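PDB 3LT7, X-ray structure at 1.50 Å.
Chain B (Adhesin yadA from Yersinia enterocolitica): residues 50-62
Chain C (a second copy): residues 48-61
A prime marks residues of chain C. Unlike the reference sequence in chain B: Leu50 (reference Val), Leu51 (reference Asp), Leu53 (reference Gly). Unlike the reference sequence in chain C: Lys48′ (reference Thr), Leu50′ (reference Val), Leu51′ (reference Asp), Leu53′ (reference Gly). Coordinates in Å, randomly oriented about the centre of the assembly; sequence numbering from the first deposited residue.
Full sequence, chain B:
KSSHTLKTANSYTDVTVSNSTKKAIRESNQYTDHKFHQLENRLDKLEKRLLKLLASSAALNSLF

Chain B 50-62: LLKLLASSAALNS
Chain C 48-61: KRLLKLLASSAALN

Two helices from two copies of the adhesin pack side by side in the same direction as a coiled-coil-like contact, with a leucine knob in the N-terminal half, a leucine pair toward the C-terminal end, and a serine pair and an asparagine supplying the polar bonds. Leu50 to Ser62 are helical throughout, with phi/psi near -62/-44, and this helix runs on past both ends of the stretch; chain C is already helical at Lys48′, and at Asn61′ the backbone opens to -96/113. The axes approach to 9.7 Å and cross at 30°, burying 694 Å² summed over both sides. The register is offset by one residue: CA atoms pair as Leu50 with Arg49′ at 6.9 Å, Leu54 with Leu53′ at 5.9 Å, Ser57 with Ser56′ at 6.7 Å and Asn61 with Leu60′ at 5.9 Å. The spacings of four, three and four residues return the same helix face to the partner.

Leu53′ (chi1 t, chi2 p) is a knob in the hole formed by Leu50, Leu53, Leu54 and Ser57. Leu53′ CD2 lies 3.8 Å from Leu50 CD2, Leu53′ CD1 4.0 Å from Leu53 CB, and Leu53′ CB 4.2 Å from Leu54 CD2. Leu50, Leu53 and Leu54 all adopt m,t rotamers; Leu50, Leu51, Leu53 and Leu53′ differ from the reference sequence. Leu54 starts sideways, but its end turns in, so that Leu54 CD2 lies 3.6 Å from Lys52′ CG, on the aliphatic part of that lysine. Arg49′ (chi1 m, chi2 t, chi3 t, chi4 73°) reaches past Leu50 to Leu51 (m,p), whose CD1 lies at the guanidinium edge, 3.2 Å from Arg49′ NE. This is close van der Waals contact between a methyl and the guanidinium edge; the methyl has no acceptor to offer NE.

One layer on, two hydroxyls meet: Ser57 OG (chi1 92°) and Ser56′ OG (chi1 t) form a 2.6 Å hydrogen bond in which either could be the donor. One turn further, Asn61 (chi1 -92°, chi2 -65°) lays its amide along chain C. Asn61 ND2 donates a weak, nearly straight hydrogen bond to Ser56′ O at 3.3 Å (161°), and a weak, more bent one within its own helix to Ser57 O at 3.0 Å (130°). Asn61 OD1 lies 3.7 Å from Ala59′ CB.

Leu60′ (chi1 -98°, chi2 t) closes the contact, its end swinging inward from a sideways start. Leu60′ CD2 packs 3.6 Å from Leu60 CB, and Leu60′ CD1 lies 3.9 Å from Ser57 CB.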

# COMPACT_ATOMS: atom_id res chain seq x y z
N LEU B 50 -7.88 23.49 10.90
CA LEU B 50 -7.64 24.55 9.93
C LEU B 50 -8.93 25.28 9.55
O LEU B 50 -8.96 26.52 9.57
CB LEU B 50 -6.94 24.00 8.68
CG LEU B 50 -5.43 23.96 8.75
CD1 LEU B 50 -4.87 23.22 7.54
CD2 LEU B 50 -4.80 25.37 8.91
N LEU B 51 -10.00 24.54 9.26
CA LEU B 51 -11.25 25.17 8.82
C LEU B 51 -11.75 26.10 9.91
O LEU B 51 -12.11 27.26 9.63
CB LEU B 51 -12.31 24.12 8.44
CG LEU B 51 -12.16 23.48 7.06
CD1 LEU B 51 -10.69 23.28 6.65
CD2 LEU B 51 -12.93 22.16 6.98
N LYS B 52 -11.71 25.58 11.14
CA LYS B 52 -12.05 26.28 12.39
C LYS B 52 -11.24 27.56 12.59
O LYS B 52 -11.77 28.58 13.02
CB LYS B 52 -11.71 25.40 13.61
CG LYS B 52 -12.67 24.29 14.00
CD LYS B 52 -12.21 23.64 15.30
CE LYS B 52 -12.65 22.19 15.35
NZ LYS B 52 -14.10 22.05 15.69
N LEU B 53 -9.94 27.47 12.29
CA LEU B 53 -9.00 28.57 12.51
C LEU B 53 -9.13 29.64 11.45
O LEU B 53 -8.90 30.83 11.74
CB LEU B 53 -7.56 28.06 12.55
CG LEU B 53 -7.01 27.56 13.88
CD1 LEU B 53 -5.73 26.84 13.58
CD2 LEU B 53 -6.79 28.71 14.87
N LEU B 54 -9.49 29.22 10.23
CA LEU B 54 -9.83 30.15 9.17
C LEU B 54 -11.11 30.90 9.47
O LEU B 54 -11.23 32.07 9.11
CB LEU B 54 -9.94 29.45 7.81
CG LEU B 54 -8.63 29.18 7.07
CD1 LEU B 54 -8.79 27.96 6.16
CD2 LEU B 54 -8.15 30.42 6.29
N ALA B 55 -12.07 30.21 10.11
CA ALA B 55 -13.37 30.81 10.44
C ALA B 55 -13.18 31.88 11.49
O ALA B 55 -13.71 32.99 11.37
CB ALA B 55 -14.35 29.76 10.93
N SER B 56 -12.42 31.55 12.53
CA SER B 56 -12.17 32.49 13.61
C SER B 56 -11.35 33.69 13.14
O SER B 56 -11.78 34.81 13.36
CB SER B 56 -11.58 31.80 14.84
OG SER B 56 -10.60 30.86 14.47
N SER B 57 -10.20 33.45 12.48
CA SER B 57 -9.37 34.53 11.88
C SER B 57 -10.09 35.46 10.88
O SER B 57 -9.89 36.69 10.92
CB SER B 57 -8.08 33.97 11.23
OG SER B 57 -8.23 33.66 9.85
N ALA B 58 -10.89 34.88 9.98
CA ALA B 58 -11.67 35.68 9.03
C ALA B 58 -12.66 36.58 9.78
O ALA B 58 -12.69 37.80 9.58
CB ALA B 58 -12.39 34.80 8.00
N ALA B 59 -13.41 35.97 10.70
CA ALA B 59 -14.37 36.70 11.53
C ALA B 59 -13.70 37.79 12.37
O ALA B 59 -14.24 38.90 12.50
CB ALA B 59 -15.16 35.75 12.40
N LEU B 60 -12.52 37.49 12.91
CA LEU B 60 -11.73 38.48 13.63
C LEU B 60 -11.27 39.63 12.71
O LEU B 60 -11.25 40.79 13.13
CB LEU B 60 -10.53 37.81 14.29
CG LEU B 60 -10.28 38.11 15.78
CD1 LEU B 60 -8.93 37.57 16.25
CD2 LEU B 60 -10.38 39.60 16.08
N ASN B 61 -10.93 39.29 11.46
CA ASN B 61 -10.54 40.30 10.46
C ASN B 61 -11.67 41.24 10.04
O ASN B 61 -11.47 42.47 10.05
CB ASN B 61 -9.89 39.65 9.23
CG ASN B 61 -8.37 39.56 9.35
OD1 ASN B 61 -7.67 40.58 9.39
ND2 ASN B 61 -7.84 38.33 9.37
N SER B 62 -12.83 40.70 9.67
CA SER B 62 -13.99 41.52 9.27
C SER B 62 -14.45 42.44 10.41
O SER B 62 -14.88 43.56 10.16
CB SER B 62 -15.14 40.65 8.79
N LYS C 48 -2.43 24.42 1.01
CA LYS C 48 -3.04 25.70 0.59
C LYS C 48 -3.78 26.44 1.71
O LYS C 48 -3.68 27.69 1.81
CB LYS C 48 -3.97 25.48 -0.60
CG LYS C 48 -4.48 26.76 -1.18
CD LYS C 48 -5.11 26.48 -2.50
CE LYS C 48 -5.74 27.75 -3.08
NZ LYS C 48 -6.21 27.56 -4.50
N ARG C 49 -4.54 25.71 2.53
CA ARG C 49 -5.28 26.33 3.64
C ARG C 49 -4.32 26.88 4.69
O ARG C 49 -4.57 27.96 5.26
CB ARG C 49 -6.26 25.38 4.29
CG ARG C 49 -7.42 24.90 3.49
CD ARG C 49 -7.90 23.61 4.10
NE ARG C 49 -9.28 23.31 3.77
CZ ARG C 49 -9.68 22.92 2.57
NH1 ARG C 49 -8.79 22.77 1.59
NH2 ARG C 49 -10.97 22.67 2.35
N LEU C 50 -3.23 26.16 4.97
CA LEU C 50 -2.17 26.70 5.86
C LEU C 50 -1.60 28.00 5.26
O LEU C 50 -1.39 28.98 5.96
CB LEU C 50 -1.04 25.69 6.08
CG LEU C 50 0.28 26.21 6.69
CD1 LEU C 50 -0.01 26.91 8.00
CD2 LEU C 50 1.32 25.10 6.83
N LEU C 51 -1.36 28.02 3.95
CA LEU C 51 -0.86 29.21 3.27
C LEU C 51 -1.82 30.42 3.31
O LEU C 51 -1.37 31.55 3.44
CB LEU C 51 -0.49 28.88 1.83
CG LEU C 51 0.88 28.25 1.56
CD1 LEU C 51 1.13 28.29 0.04
CD2 LEU C 51 2.03 28.90 2.33
N LYS C 52 -3.12 30.15 3.23
CA LYS C 52 -4.16 31.18 3.39
C LYS C 52 -4.20 31.62 4.87
O LYS C 52 -4.06 32.79 5.18
CB LYS C 52 -5.53 30.67 2.91
CG LYS C 52 -6.71 31.64 3.21
CD LYS C 52 -7.90 31.46 2.28
CE LYS C 52 -9.23 31.78 2.99
NZ LYS C 52 -10.32 32.08 2.03
N LEU C 53 -4.39 30.67 5.79
CA LEU C 53 -4.37 31.00 7.23
C LEU C 53 -3.18 31.87 7.68
O LEU C 53 -3.36 32.77 8.52
CB LEU C 53 -4.47 29.74 8.11
CG LEU C 53 -4.24 30.00 9.61
CD1 LEU C 53 -5.48 30.63 10.25
CD2 LEU C 53 -3.83 28.77 10.33
N LEU C 54 -2.00 31.60 7.11
CA LEU C 54 -0.75 32.31 7.38
C LEU C 54 -0.84 33.79 7.00
O LEU C 54 -0.42 34.66 7.77
CB LEU C 54 0.37 31.75 6.51
CG LEU C 54 1.64 31.03 6.93
CD1 LEU C 54 2.46 31.01 5.64
CD2 LEU C 54 2.40 31.72 8.05
N ALA C 55 -1.35 34.05 5.80
CA ALA C 55 -1.53 35.40 5.26
C ALA C 55 -2.65 36.12 5.99
O ALA C 55 -2.62 37.35 6.16
CB ALA C 55 -1.84 35.33 3.78
N SER C 56 -3.64 35.33 6.42
CA SER C 56 -4.75 35.81 7.24
C SER C 56 -4.25 36.30 8.60
O SER C 56 -4.68 37.35 9.08
CB SER C 56 -5.81 34.71 7.41
OG SER C 56 -6.93 35.20 8.15
N SER C 57 -3.31 35.55 9.18
CA SER C 57 -2.77 35.87 10.50
C SER C 57 -1.95 37.16 10.54
O SER C 57 -1.93 37.85 11.57
CB SER C 57 -1.94 34.72 11.05
OG SER C 57 -1.52 34.99 12.38
N ALA C 58 -1.26 37.47 9.45
CA ALA C 58 -0.48 38.70 9.38
C ALA C 58 -1.32 39.88 8.89
O ALA C 58 -0.90 41.03 8.98
CB ALA C 58 0.76 38.50 8.50
N ALA C 59 -2.50 39.59 8.35
CA ALA C 59 -3.49 40.64 8.14
C ALA C 59 -4.03 41.14 9.49
O ALA C 59 -4.17 42.37 9.69
CB ALA C 59 -4.63 40.16 7.24
N LEU C 60 -4.26 40.19 10.42
CA LEU C 60 -4.80 40.46 11.77
C LEU C 60 -3.98 41.45 12.60
O LEU C 60 -4.53 42.18 13.43
CB LEU C 60 -5.05 39.16 12.57
CG LEU C 60 -6.49 38.63 12.59
CD1 LEU C 60 -6.58 37.14 12.90
CD2 LEU C 60 -7.38 39.42 13.55
N ASN C 61 -2.67 41.47 12.39
CA ASN C 61 -1.81 42.51 12.92
C ASN C 61 -1.59 43.60 11.85
O ASN C 61 -0.99 43.32 10.80
CB ASN C 61 -0.47 41.91 13.36
CG ASN C 61 -0.59 40.45 13.80
OD1 ASN C 61 -0.76 40.16 14.98
ND2 ASN C 61 -0.51 39.54 12.84